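Local coordinates for aminotransferase (Psychrobacter arcticus 273-4, PDB 3IF2), which probably catalyses a pyridoxal 5'-phosphate-dependent transamination, perhaps between valine and pyruvate, as a class I/II aminotransferase, at residues A[19-27]-A[383-394]; A[375-383]-A[409-417]. All coordinates share one frame; numbering follows the deposited sequence.

Interaction 1 (A[19-27]-A[383-394]); sequences QLMDDLGDA and YERLKAKGTLIV
Helix 19-27 and helix 383-388, which carries Y383 and K387 toward D23, run nearly parallel: their N-to-C directions differ by 15°, and the axes come no nearer than 12.8 Å. At that spacing the backbones stay apart, and side chains make the contact, together with L392 and V394 from the strands that follow. A Schellman motif at G390 ends the second helix and turns the chain back toward the first.

Y383 spans the gap. With CG anti to the backbone N (chi1 160°), its ring extends to the first helix, and its OH donates to D23 OD2 at 3.2 Å, on the anti lone pair; carboxylate and ring lie nearly coplanar, 7° apart. L20 CD1 sits over one ring face, 3.9 Å from the Y383 centroid, a CH-pi contact, while L24 CD1 lies at the ring edge. K387, bent near its end, makes a long salt bridge from NZ to D23 OD2 (3.8 Å) and a shorter one to E384 OE1 (3.0 Å), so the lysine probably offsets two acidic groups. Apolar contacts continue with A27 CB on L392 CD2 (3.4 Å) and L20 CD2 on V394 CG1 (3.6 Å).

Around this N-terminal helix contact, L20 and Y383 both touch P395, L392 pairs its backbone with N35 and L37, and L386 packs on helix 423-441.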
ATOM      1  N   GLN A  19      -7.869  15.903  12.654  1.00 50.57           N
ATOM      2  CA  GLN A  19      -8.397  17.287  12.530  1.00 51.34           C
ATOM      3  C   GLN A  19      -7.339  18.259  11.965  1.00 51.05           C
ATOM      4  O   GLN A  19      -7.664  19.116  11.147  1.00 51.24           O
ATOM      5  CB  GLN A  19      -9.041  17.792  13.843  1.00 52.19           C
ATOM      6  CG  GLN A  19     -10.448  17.179  14.071  1.00 53.54           C
ATOM      7  CD  GLN A  19     -11.057  17.376  15.485  1.00 54.36           C
ATOM      8  OE1 GLN A  19     -10.570  18.162  16.306  1.00 54.96           O
ATOM      9  NE2 GLN A  19     -12.141  16.645  15.755  1.00 54.18           N
ATOM     10  N   LEU A  20      -6.084  18.093  12.364  1.00 50.87           N
ATOM     11  CA  LEU A  20      -4.978  18.878  11.810  1.00 51.38           C
ATOM     12  C   LEU A  20      -4.807  18.510  10.318  1.00 52.82           C
ATOM     13  O   LEU A  20      -4.736  19.401   9.477  1.00 53.26           O
ATOM     14  CB  LEU A  20      -3.675  18.632  12.601  1.00 50.75           C
ATOM     15  CG  LEU A  20      -2.373  19.376  12.247  1.00 50.55           C
ATOM     16  CD1 LEU A  20      -2.449  20.884  12.542  1.00 49.63           C
ATOM     17  CD2 LEU A  20      -1.194  18.755  12.989  1.00 49.94           C
HETATM   18  N   MSE A  21      -4.779  17.211  10.000  1.00 54.24           N
HETATM   19  CA  MSE A  21      -4.651  16.736   8.608  1.00 55.82           C
HETATM   20  C   MSE A  21      -5.794  17.201   7.699  1.00 55.46           C
HETATM   21  O   MSE A  21      -5.561  17.456   6.521  1.00 55.44           O
HETATM   22  CB  MSE A  21      -4.469  15.202   8.523  1.00 57.53           C
HETATM   23  CG  MSE A  21      -3.134  14.680   9.093  1.00 59.39           C
HETATM   24 SE   MSE A  21      -1.538  15.640   8.427  0.75 62.90          SE
HETATM   25  CE  MSE A  21      -1.607  14.930   6.544  1.00 61.95           C
ATOM     26  N   ASP A  22      -7.000  17.327   8.252  1.00 55.33           N
ATOM     27  CA  ASP A  22      -8.162  17.854   7.516  1.00 55.42           C
ATOM     28  C   ASP A  22      -7.978  19.338   7.179  1.00 55.88           C
ATOM     29  O   ASP A  22      -8.203  19.737   6.035  1.00 56.12           O
ATOM     30  CB  ASP A  22      -9.488  17.645   8.289  1.00 55.02           C
ATOM     31  CG  ASP A  22      -9.933  16.176   8.348  1.00 54.61           C
ATOM     32  OD1 ASP A  22      -9.603  15.373   7.448  1.00 54.46           O
ATOM     33  OD2 ASP A  22     -10.637  15.822   9.310  1.00 54.60           O
ATOM     34  N   ASP A  23      -7.562  20.137   8.163  1.00 56.14           N
ATOM     35  CA  ASP A  23      -7.293  21.576   7.947  1.00 56.73           C
ATOM     36  C   ASP A  23      -6.181  21.827   6.911  1.00 57.37           C
ATOM     37  O   ASP A  23      -6.277  22.753   6.104  1.00 56.73           O
ATOM     38  CB  ASP A  23      -6.942  22.268   9.268  1.00 56.57           C
ATOM     39  CG  ASP A  23      -8.108  22.329  10.238  1.00 56.55           C
ATOM     40  OD1 ASP A  23      -9.225  21.886   9.909  1.00 56.85           O
ATOM     41  OD2 ASP A  23      -7.909  22.830  11.355  1.00 56.68           O
ATOM     42  N   LEU A  24      -5.146  20.996   6.948  1.00 58.87           N
ATOM     43  CA  LEU A  24      -4.037  21.066   5.983  1.00 60.78           C
ATOM     44  C   LEU A  24      -4.487  20.605   4.562  1.00 62.13           C
ATOM     45  O   LEU A  24      -4.025  21.157   3.546  1.00 62.71           O
ATOM     46  CB  LEU A  24      -2.777  20.315   6.503  1.00 60.78           C
ATOM     47  CG  LEU A  24      -1.817  21.048   7.494  1.00 60.94           C
ATOM     48  CD1 LEU A  24      -2.514  21.758   8.661  1.00 59.88           C
ATOM     49  CD2 LEU A  24      -0.678  20.094   8.002  1.00 60.60           C
ATOM     50  N   GLY A  25      -5.381  19.613   4.499  1.00 62.82           N
ATOM     51  CA  GLY A  25      -5.961  19.145   3.231  1.00 62.98           C
ATOM     52  C   GLY A  25      -6.961  20.138   2.652  1.00 63.12           C
ATOM     53  O   GLY A  25      -7.027  20.300   1.431  1.00 63.60           O
ATOM     54  N   ASP A  26      -7.741  20.790   3.522  1.00 63.09           N
ATOM     55  CA  ASP A  26      -8.746  21.784   3.114  1.00 63.65           C
ATOM     56  C   ASP A  26      -8.100  23.045   2.516  1.00 65.14           C
ATOM     57  O   ASP A  26      -8.536  23.508   1.446  1.00 65.96           O
ATOM     58  CB  ASP A  26      -9.689  22.168   4.284  1.00 62.88           C
ATOM     59  CG  ASP A  26     -10.682  21.040   4.686  1.00 62.38           C
ATOM     60  OD1 ASP A  26     -10.793  19.998   4.003  1.00 61.33           O
ATOM     61  OD2 ASP A  26     -11.376  21.210   5.715  1.00 61.85           O
ATOM     62  N   ALA A  27      -7.075  23.576   3.203  1.00 65.93           N
ATOM     63  CA  ALA A  27      -6.300  24.769   2.766  1.00 65.95           C
ATOM     64  C   ALA A  27      -5.741  24.637   1.346  1.00 66.00           C
ATOM     65  O   ALA A  27      -5.830  25.593   0.569  1.00 66.52           O
ATOM     66  CB  ALA A  27      -5.165  25.054   3.734  1.00 65.99           C
ATOM     67  N   TYR A 383      -1.162  28.231  16.196  1.00 40.19           N
ATOM     68  CA  TYR A 383      -1.576  27.597  14.928  1.00 40.65           C
ATOM     69  C   TYR A 383      -2.948  28.082  14.433  1.00 41.19           C
ATOM     70  O   TYR A 383      -3.100  28.376  13.253  1.00 40.80           O
ATOM     71  CB  TYR A 383      -1.544  26.064  15.049  1.00 40.49           C
ATOM     72  CG  TYR A 383      -2.375  25.324  14.031  1.00 40.48           C
ATOM     73  CD1 TYR A 383      -1.874  25.039  12.758  1.00 40.61           C
ATOM     74  CD2 TYR A 383      -3.676  24.893  14.343  1.00 40.63           C
ATOM     75  CE1 TYR A 383      -2.657  24.348  11.806  1.00 40.33           C
ATOM     76  CE2 TYR A 383      -4.464  24.205  13.401  1.00 40.45           C
ATOM     77  CZ  TYR A 383      -3.949  23.947  12.141  1.00 40.23           C
ATOM     78  OH  TYR A 383      -4.725  23.283  11.241  1.00 40.93           O
ATOM     79  N   GLU A 384      -3.922  28.168  15.343  1.00 42.69           N
ATOM     80  CA  GLU A 384      -5.286  28.626  15.011  1.00 43.04           C
ATOM     81  C   GLU A 384      -5.296  30.083  14.569  1.00 42.51           C
ATOM     82  O   GLU A 384      -5.986  30.434  13.616  1.00 42.44           O
ATOM     83  CB  GLU A 384      -6.260  28.440  16.196  1.00 43.52           C
ATOM     84  CG  GLU A 384      -6.517  26.982  16.627  1.00 44.34           C
ATOM     85  CD  GLU A 384      -7.291  26.122  15.616  1.00 45.06           C
ATOM     86  OE1 GLU A 384      -8.066  26.682  14.804  1.00 45.87           O
ATOM     87  OE2 GLU A 384      -7.136  24.872  15.660  1.00 45.07           O
ATOM     88  N   ARG A 385      -4.534  30.922  15.267  1.00 42.72           N
ATOM     89  CA  ARG A 385      -4.450  32.358  14.943  1.00 43.47           C
ATOM     90  C   ARG A 385      -3.791  32.614  13.597  1.00 43.32           C
ATOM     91  O   ARG A 385      -4.277  33.445  12.825  1.00 43.80           O
ATOM     92  CB  ARG A 385      -3.715  33.127  16.035  1.00 43.87           C
ATOM     93  CG  ARG A 385      -4.522  33.243  17.314  1.00 44.34           C
ATOM     94  CD  ARG A 385      -3.627  33.620  18.466  1.00 44.84           C
ATOM     95  NE  ARG A 385      -4.335  33.502  19.741  1.00 44.97           N
ATOM     96  CZ  ARG A 385      -4.639  34.487  20.591  1.00 44.51           C
ATOM     97  NH1 ARG A 385      -4.261  35.760  20.394  1.00 43.58           N
ATOM     98  NH2 ARG A 385      -5.299  34.166  21.704  1.00 44.55           N
ATOM     99  N   LEU A 386      -2.691  31.905  13.337  1.00 42.98           N
ATOM    100  CA  LEU A 386      -1.987  31.972  12.044  1.00 42.13           C
ATOM    101  C   LEU A 386      -2.882  31.441  10.908  1.00 42.39           C
ATOM    102  O   LEU A 386      -2.929  32.056   9.835  1.00 41.87           O
ATOM    103  CB  LEU A 386      -0.654  31.212  12.094  1.00 41.02           C
ATOM    104  CG  LEU A 386       0.423  31.705  13.060  1.00 40.36           C
ATOM    105  CD1 LEU A 386       1.535  30.679  13.186  1.00 39.65           C
ATOM    106  CD2 LEU A 386       0.966  33.052  12.626  1.00 40.70           C
ATOM    107  N   LYS A 387      -3.599  30.332  11.154  1.00 43.26           N
ATOM    108  CA  LYS A 387      -4.526  29.730  10.154  1.00 44.23           C
ATOM    109  C   LYS A 387      -5.615  30.715   9.709  1.00 44.23           C
ATOM    110  O   LYS A 387      -5.933  30.773   8.511  1.00 44.87           O
ATOM    111  CB  LYS A 387      -5.149  28.416  10.671  1.00 44.66           C
ATOM    112  CG  LYS A 387      -6.177  27.725   9.728  1.00 45.33           C
ATOM    113  CD  LYS A 387      -6.432  26.236  10.078  1.00 45.70           C
ATOM    114  CE  LYS A 387      -6.928  26.029  11.521  1.00 46.42           C
ATOM    115  NZ  LYS A 387      -8.270  26.609  11.833  1.00 46.25           N
ATOM    116  N   ALA A 388      -6.158  31.472  10.672  1.00 43.84           N
ATOM    117  CA  ALA A 388      -7.162  32.526  10.418  1.00 43.36           C
ATOM    118  C   ALA A 388      -6.573  33.740   9.656  1.00 43.04           C
ATOM    119  O   ALA A 388      -7.345  34.509   9.083  1.00 42.65           O
ATOM    120  CB  ALA A 388      -7.850  32.982  11.743  1.00 42.55           C
ATOM    121  N   LYS A 389      -5.234  33.919   9.679  1.00 42.70           N
ATOM    122  CA  LYS A 389      -4.508  34.968   8.914  1.00 42.22           C
ATOM    123  C   LYS A 389      -3.764  34.393   7.671  1.00 42.02           C
ATOM    124  O   LYS A 389      -2.796  34.994   7.167  1.00 42.66           O
ATOM    125  CB  LYS A 389      -3.550  35.757   9.833  1.00 42.08           C
ATOM    126  CG  LYS A 389      -4.248  36.391  11.048  1.00 42.24           C
ATOM    127  CD  LYS A 389      -3.321  37.256  11.924  1.00 42.30           C
ATOM    128  CE  LYS A 389      -3.284  38.717  11.462  1.00 42.57           C
ATOM    129  NZ  LYS A 389      -4.553  39.475  11.730  1.00 41.97           N
ATOM    130  N   GLY A 390      -4.213  33.231   7.188  1.00 41.06           N
ATOM    131  CA  GLY A 390      -3.672  32.605   5.990  1.00 40.59           C
ATOM    132  C   GLY A 390      -2.353  31.847   6.013  1.00 40.30           C
ATOM    133  O   GLY A 390      -1.976  31.311   4.970  1.00 40.89           O
ATOM    134  N   THR A 391      -1.650  31.792   7.153  1.00 39.29           N
ATOM    135  CA  THR A 391      -0.352  31.079   7.267  1.00 38.67           C
ATOM    136  C   THR A 391      -0.487  29.755   8.066  1.00 39.05           C
ATOM    137  O   THR A 391      -0.971  29.751   9.206  1.00 38.73           O
ATOM    138  CB  THR A 391       0.729  31.999   7.870  1.00 38.04           C
ATOM    139  OG1 THR A 391       0.896  33.132   7.018  1.00 38.25           O
ATOM    140  CG2 THR A 391       2.075  31.293   7.985  1.00 37.58           C
ATOM    141  N   LEU A 392      -0.046  28.643   7.466  1.00 38.68           N
ATOM    142  CA  LEU A 392      -0.165  27.321   8.077  1.00 38.95           C
ATOM    143  C   LEU A 392       1.177  26.732   8.463  1.00 38.34           C
ATOM    144  O   LEU A 392       2.038  26.599   7.619  1.00 39.92           O
ATOM    145  CB  LEU A 392      -0.922  26.358   7.158  1.00 39.70           C
ATOM    146  CG  LEU A 392      -2.460  26.456   7.228  1.00 40.70           C
ATOM    147  CD1 LEU A 392      -2.993  27.802   6.746  1.00 41.00           C
ATOM    148  CD2 LEU A 392      -3.098  25.323   6.423  1.00 41.49           C
ATOM    149  N   ILE A 393       1.331  26.397   9.743  1.00 36.92           N
ATOM    150  CA  ILE A 393       2.504  25.713  10.290  1.00 35.75           C
ATOM    151  C   ILE A 393       1.957  24.490  11.044  1.00 34.72           C
ATOM    152  O   ILE A 393       0.764  24.249  10.995  1.00 34.87           O
ATOM    153  CB  ILE A 393       3.386  26.687  11.142  1.00 36.01           C
ATOM    154  CG1 ILE A 393       2.631  27.356  12.309  1.00 35.70           C
ATOM    155  CG2 ILE A 393       3.925  27.804  10.245  1.00 35.74           C
ATOM    156  CD1 ILE A 393       2.240  26.455  13.455  1.00 35.60           C
ATOM    157  N   VAL A 394       2.804  23.702  11.699  1.00 34.56           N
ATOM    158  CA  VAL A 394       2.341  22.555  12.504  1.00 34.14           C
ATOM    159  C   VAL A 394       2.721  22.786  13.991  1.00 34.12           C
ATOM    160  O   VAL A 394       3.891  23.070  14.286  1.00 33.07           O
ATOM    161  CB  VAL A 394       2.895  21.217  11.991  1.00 34.34           C
ATOM    162  CG1 VAL A 394       2.180  20.049  12.673  1.00 34.37           C
ATOM    163  CG2 VAL A 394       2.693  21.099  10.479  1.00 34.96           C
TER

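Interaction 2 (A[375-383]-A[409-417]); sequences LPISTLDLY and QHAHECIRM
T379 and S378 bring the N-terminal end of helix 379-388 against H412 and strand 414-417, a helix-on-sheet contact in the class I/II aminotransferase fold: the strand belongs to a mixed sheet, and the N-to-C directions of the short helix and strand segments differ by 45°, with the axes 8.6 Å apart at closest. S378 is the N-cap. Its OG, held between the backbone N and the carbonyl carbon, turns back to accept from D381 N at 3.3 Å, while its CB rests against H412 CB.

The next residue contributes the largest share of the buried surface. T379 N donates to H412 O at 2.8 Å, with an N-H...O angle of 151° and the donor above the carbonyl plane, so this first-turn amide is satisfied by the carbonyl that ends the short 3-10 segment 410-412. In the T379 side chain chi1 is 50°, which directs OG1 at the strand and sets CG2 anti to the carbonyl carbon. OG1 makes a weak and tentative bond to C414 O at 3.0 Å; its stronger partner is S396 OG. CG2 lies over the peptide between E413 and C414 and reaches I415 CG2 at 3.8 Å. A valine here would probably leave S396 OG without its threonine partner and remove the weak link to C414 O.

One turn on, L382 meets I415 at about a right angle and also packs on F372 and helix 423-441. On the loop side, E413 extends beyond CG and is fixed at both carboxylate oxygens: W371 NE1 bonds to OE1, and Q409 NE2 donates to E413 OE2 at 3.0 Å from the syn side, tilted out of the carboxylate plane.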
ATOM      1  N   LEU A 375       5.879  31.447  25.834  1.00 38.42           N
ATOM      2  CA  LEU A 375       4.863  32.028  24.950  1.00 38.42           C
ATOM      3  C   LEU A 375       3.557  32.120  25.758  1.00 38.77           C
ATOM      4  O   LEU A 375       3.178  31.130  26.402  1.00 38.83           O
ATOM      5  CB  LEU A 375       4.693  31.188  23.676  1.00 38.04           C
ATOM      6  CG  LEU A 375       3.784  31.696  22.541  1.00 37.84           C
ATOM      7  CD1 LEU A 375       4.184  33.074  22.053  1.00 37.47           C
ATOM      8  CD2 LEU A 375       3.757  30.698  21.364  1.00 36.72           C
ATOM      9  N   PRO A 376       2.889  33.308  25.776  1.00 39.09           N
ATOM     10  CA  PRO A 376       1.644  33.437  26.581  1.00 38.83           C
ATOM     11  C   PRO A 376       0.469  32.537  26.161  1.00 38.63           C
ATOM     12  O   PRO A 376      -0.435  32.327  26.965  1.00 39.08           O
ATOM     13  CB  PRO A 376       1.267  34.919  26.442  1.00 38.95           C
ATOM     14  CG  PRO A 376       2.434  35.578  25.837  1.00 39.07           C
ATOM     15  CD  PRO A 376       3.178  34.561  25.055  1.00 38.85           C
ATOM     16  N   ILE A 377       0.478  32.048  24.918  1.00 37.64           N
ATOM     17  CA  ILE A 377      -0.523  31.104  24.422  1.00 36.72           C
ATOM     18  C   ILE A 377       0.196  29.791  24.103  1.00 35.92           C
ATOM     19  O   ILE A 377       1.428  29.742  24.102  1.00 35.64           O
ATOM     20  CB  ILE A 377      -1.317  31.689  23.194  1.00 36.48           C
ATOM     21  CG1 ILE A 377      -0.433  31.898  21.941  1.00 35.88           C
ATOM     22  CG2 ILE A 377      -2.016  33.005  23.601  1.00 34.97           C
ATOM     23  CD1 ILE A 377      -1.197  32.421  20.726  1.00 35.36           C
ATOM     24  N   SER A 378      -0.571  28.725  23.895  1.00 34.72           N
ATOM     25  CA  SER A 378       0.008  27.435  23.484  1.00 34.73           C
ATOM     26  C   SER A 378       0.237  27.504  21.973  1.00 34.90           C
ATOM     27  O   SER A 378      -0.457  28.264  21.277  1.00 35.59           O
ATOM     28  CB  SER A 378      -0.911  26.247  23.818  1.00 33.57           C
ATOM     29  OG  SER A 378      -2.071  26.225  23.015  1.00 32.70           O
ATOM     30  N   THR A 379       1.179  26.714  21.465  1.00 34.39           N
ATOM     31  CA  THR A 379       1.441  26.676  20.019  1.00 34.35           C
ATOM     32  C   THR A 379       0.247  26.127  19.223  1.00 35.65           C
ATOM     33  O   THR A 379       0.081  26.507  18.066  1.00 35.44           O
ATOM     34  CB  THR A 379       2.767  26.005  19.669  1.00 33.49           C
ATOM     35  OG1 THR A 379       2.876  24.735  20.322  1.00 32.87           O
ATOM     36  CG2 THR A 379       3.920  26.914  20.098  1.00 32.69           C
ATOM     37  N   LEU A 380      -0.595  25.284  19.839  1.00 37.72           N
ATOM     38  CA  LEU A 380      -1.872  24.865  19.210  1.00 39.53           C
ATOM     39  C   LEU A 380      -2.794  26.076  18.989  1.00 40.93           C
ATOM     40  O   LEU A 380      -3.543  26.107  18.014  1.00 40.81           O
ATOM     41  CB  LEU A 380      -2.622  23.814  20.043  1.00 39.70           C
ATOM     42  CG  LEU A 380      -3.981  23.304  19.470  1.00 40.02           C
ATOM     43  CD1 LEU A 380      -3.831  22.769  18.018  1.00 39.12           C
ATOM     44  CD2 LEU A 380      -4.647  22.266  20.388  1.00 38.59           C
ATOM     45  N   ASP A 381      -2.726  27.043  19.909  1.00 42.40           N
ATOM     46  CA  ASP A 381      -3.488  28.292  19.849  1.00 43.63           C
ATOM     47  C   ASP A 381      -2.852  29.227  18.806  1.00 43.10           C
ATOM     48  O   ASP A 381      -3.570  29.871  18.035  1.00 43.53           O
ATOM     49  CB  ASP A 381      -3.528  28.949  21.234  1.00 45.64           C
ATOM     50  CG  ASP A 381      -4.816  29.704  21.495  1.00 47.40           C
ATOM     51  OD1 ASP A 381      -5.261  30.493  20.617  1.00 48.94           O
ATOM     52  OD2 ASP A 381      -5.366  29.508  22.606  1.00 47.77           O
ATOM     53  N   LEU A 382      -1.515  29.305  18.796  1.00 41.86           N
ATOM     54  CA  LEU A 382      -0.772  30.057  17.770  1.00 40.76           C
ATOM     55  C   LEU A 382      -1.145  29.547  16.373  1.00 40.00           C
ATOM     56  O   LEU A 382      -1.427  30.336  15.494  1.00 39.76           O
ATOM     57  CB  LEU A 382       0.747  29.948  17.974  1.00 40.13           C
ATOM     58  CG  LEU A 382       1.687  30.681  17.010  1.00 39.01           C
ATOM     59  CD1 LEU A 382       1.299  32.139  16.954  1.00 38.70           C
ATOM     60  CD2 LEU A 382       3.162  30.504  17.418  1.00 37.74           C
ATOM     61  N   TYR A 383      -1.162  28.231  16.196  1.00 40.19           N
ATOM     62  CA  TYR A 383      -1.576  27.597  14.928  1.00 40.65           C
ATOM     63  C   TYR A 383      -2.948  28.082  14.433  1.00 41.19           C
ATOM     64  O   TYR A 383      -3.100  28.376  13.253  1.00 40.80           O
ATOM     65  CB  TYR A 383      -1.544  26.064  15.049  1.00 40.49           C
ATOM     66  CG  TYR A 383      -2.375  25.324  14.031  1.00 40.48           C
ATOM     67  CD1 TYR A 383      -1.874  25.039  12.758  1.00 40.61           C
ATOM     68  CD2 TYR A 383      -3.676  24.893  14.343  1.00 40.63           C
ATOM     69  CE1 TYR A 383      -2.657  24.348  11.806  1.00 40.33           C
ATOM     70  CE2 TYR A 383      -4.464  24.205  13.401  1.00 40.45           C
ATOM     71  CZ  TYR A 383      -3.949  23.947  12.141  1.00 40.23           C
ATOM     72  OH  TYR A 383      -4.725  23.283  11.241  1.00 40.93           O
ATOM     73  N   GLN A 409       4.969  21.650  29.289  1.00 35.05           N
ATOM     74  CA  GLN A 409       5.203  23.023  28.807  1.00 35.45           C
ATOM     75  C   GLN A 409       5.912  23.059  27.456  1.00 35.25           C
ATOM     76  O   GLN A 409       5.412  23.660  26.512  1.00 35.28           O
ATOM     77  CB  GLN A 409       5.998  23.843  29.845  1.00 35.80           C
ATOM     78  CG  GLN A 409       6.359  25.291  29.445  1.00 36.03           C
ATOM     79  CD  GLN A 409       7.158  26.055  30.508  1.00 36.18           C
ATOM     80  OE1 GLN A 409       7.062  25.770  31.697  1.00 36.45           O
ATOM     81  NE2 GLN A 409       7.931  27.057  30.068  1.00 35.43           N
ATOM     82  N   HIS A 410       7.050  22.380  27.375  1.00 35.20           N
ATOM     83  CA  HIS A 410       7.854  22.360  26.159  1.00 35.61           C
ATOM     84  C   HIS A 410       7.077  21.882  24.916  1.00 35.73           C
ATOM     85  O   HIS A 410       7.259  22.445  23.836  1.00 36.11           O
ATOM     86  CB  HIS A 410       9.124  21.533  26.359  1.00 35.77           C
ATOM     87  CG  HIS A 410      10.121  21.686  25.247  1.00 36.48           C
ATOM     88  ND1 HIS A 410      10.891  22.818  25.092  1.00 35.89           N
ATOM     89  CD2 HIS A 410      10.477  20.845  24.247  1.00 35.93           C
ATOM     90  CE1 HIS A 410      11.675  22.669  24.042  1.00 36.05           C
ATOM     91  NE2 HIS A 410      11.448  21.480  23.517  1.00 36.08           N
ATOM     92  N   ALA A 411       6.200  20.887  25.087  1.00 35.02           N
ATOM     93  CA  ALA A 411       5.344  20.382  23.999  1.00 34.53           C
ATOM     94  C   ALA A 411       4.284  21.392  23.505  1.00 34.30           C
ATOM     95  O   ALA A 411       3.671  21.159  22.462  1.00 35.20           O
ATOM     96  CB  ALA A 411       4.674  19.039  24.394  1.00 33.18           C
ATOM     97  N   HIS A 412       4.056  22.479  24.240  1.00 34.33           N
ATOM     98  CA  HIS A 412       3.133  23.545  23.836  1.00 35.66           C
ATOM     99  C   HIS A 412       3.846  24.845  23.424  1.00 34.92           C
ATOM    100  O   HIS A 412       3.171  25.869  23.208  1.00 34.85           O
ATOM    101  CB  HIS A 412       2.144  23.837  24.984  1.00 37.35           C
ATOM    102  CG  HIS A 412       1.251  22.684  25.303  1.00 39.24           C
ATOM    103  ND1 HIS A 412       0.318  22.203  24.408  1.00 40.59           N
ATOM    104  CD2 HIS A 412       1.150  21.910  26.408  1.00 40.19           C
ATOM    105  CE1 HIS A 412      -0.323  21.182  24.952  1.00 40.91           C
ATOM    106  NE2 HIS A 412       0.164  20.985  26.165  1.00 40.98           N
ATOM    107  N   GLU A 413       5.178  24.808  23.283  1.00 34.04           N
ATOM    108  CA  GLU A 413       5.992  26.006  22.961  1.00 33.90           C
ATOM    109  C   GLU A 413       6.728  25.982  21.617  1.00 33.44           C
ATOM    110  O   GLU A 413       7.418  26.933  21.305  1.00 32.70           O
ATOM    111  CB  GLU A 413       6.973  26.296  24.118  1.00 33.74           C
ATOM    112  CG  GLU A 413       6.286  26.844  25.365  1.00 33.33           C
ATOM    113  CD  GLU A 413       7.244  27.227  26.481  1.00 33.81           C
ATOM    114  OE1 GLU A 413       8.454  26.895  26.399  1.00 33.95           O
ATOM    115  OE2 GLU A 413       6.767  27.863  27.463  1.00 34.16           O
ATOM    116  N   CYS A 414       6.543  24.949  20.795  1.00 33.51           N
ATOM    117  CA  CYS A 414       7.234  24.880  19.512  1.00 33.58           C
ATOM    118  C   CYS A 414       6.337  24.754  18.292  1.00 33.38           C
ATOM    119  O   CYS A 414       5.144  24.461  18.422  1.00 32.55           O
ATOM    120  CB  CYS A 414       8.275  23.759  19.539  1.00 33.91           C
ATOM    121  SG  CYS A 414       9.386  23.939  20.902  1.00 34.11           S
ATOM    122  N   ILE A 415       6.910  25.070  17.121  1.00 33.47           N
ATOM    123  CA  ILE A 415       6.240  24.858  15.831  1.00 34.00           C
ATOM    124  C   ILE A 415       7.209  24.249  14.808  1.00 34.93           C
ATOM    125  O   ILE A 415       8.419  24.464  14.907  1.00 36.03           O
ATOM    126  CB  ILE A 415       5.518  26.142  15.262  1.00 33.90           C
ATOM    127  CG1 ILE A 415       6.498  27.218  14.758  1.00 33.97           C
ATOM    128  CG2 ILE A 415       4.512  26.726  16.303  1.00 31.98           C
ATOM    129  CD1 ILE A 415       5.790  28.499  14.259  1.00 33.80           C
ATOM    130  N   ARG A 416       6.677  23.444  13.883  1.00 35.19           N
ATOM    131  CA  ARG A 416       7.448  22.927  12.737  1.00 35.56           C
ATOM    132  C   ARG A 416       7.076  23.803  11.523  1.00 35.79           C
ATOM    133  O   ARG A 416       5.881  24.086  11.293  1.00 35.05           O
ATOM    134  CB  ARG A 416       7.142  21.461  12.431  1.00 35.51           C
ATOM    135  CG  ARG A 416       8.126  20.828  11.475  1.00 36.01           C
ATOM    136  CD  ARG A 416       7.608  19.501  10.949  1.00 36.26           C
ATOM    137  NE  ARG A 416       6.486  19.649  10.036  1.00 36.53           N
ATOM    138  CZ  ARG A 416       5.792  18.639   9.507  1.00 36.30           C
ATOM    139  NH1 ARG A 416       6.092  17.363   9.769  1.00 35.60           N
ATOM    140  NH2 ARG A 416       4.791  18.913   8.682  1.00 36.88           N
HETATM  141  N   MSE A 417       8.102  24.221  10.777  1.00 36.12           N
HETATM  142  CA  MSE A 417       7.969  25.078   9.588  1.00 36.56           C
HETATM  143  C   MSE A 417       8.702  24.432   8.423  1.00 36.66           C
HETATM  144  O   MSE A 417       9.858  24.068   8.573  1.00 36.45           O
HETATM  145  CB  MSE A 417       8.612  26.430   9.880  1.00 36.31           C
HETATM  146  CG  MSE A 417       8.430  27.459   8.782  1.00 36.34           C
HETATM  147 SE   MSE A 417       9.292  29.125   9.213  0.75 34.70          SE
HETATM  148  CE  MSE A 417      11.088  28.459   9.137  1.00 34.53           C
TER

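In the fold
From the N terminus, helix 16-29 meets its partner more than 350 residues later; interaction 1 closes that long loop, which spans the strands and helices of the cofactor-binding core. Interaction 2 closes a much shorter one, from the start of helix 379-388 to strand 414-418. The two cross rather than nest, since their segments alternate along the chain: 19-27, 375-383, 383-394, 409-417. They share Y383 on helix 379-388, whose early turn meets the strand and whose later turns face the N-terminal helix. A probable backbone hydrogen bond, V394 O to R416 N at 2.8 Å, joins them directly, tying the N-terminal helix to the six-stranded mixed sheet that holds strands 394-395 and 414-418.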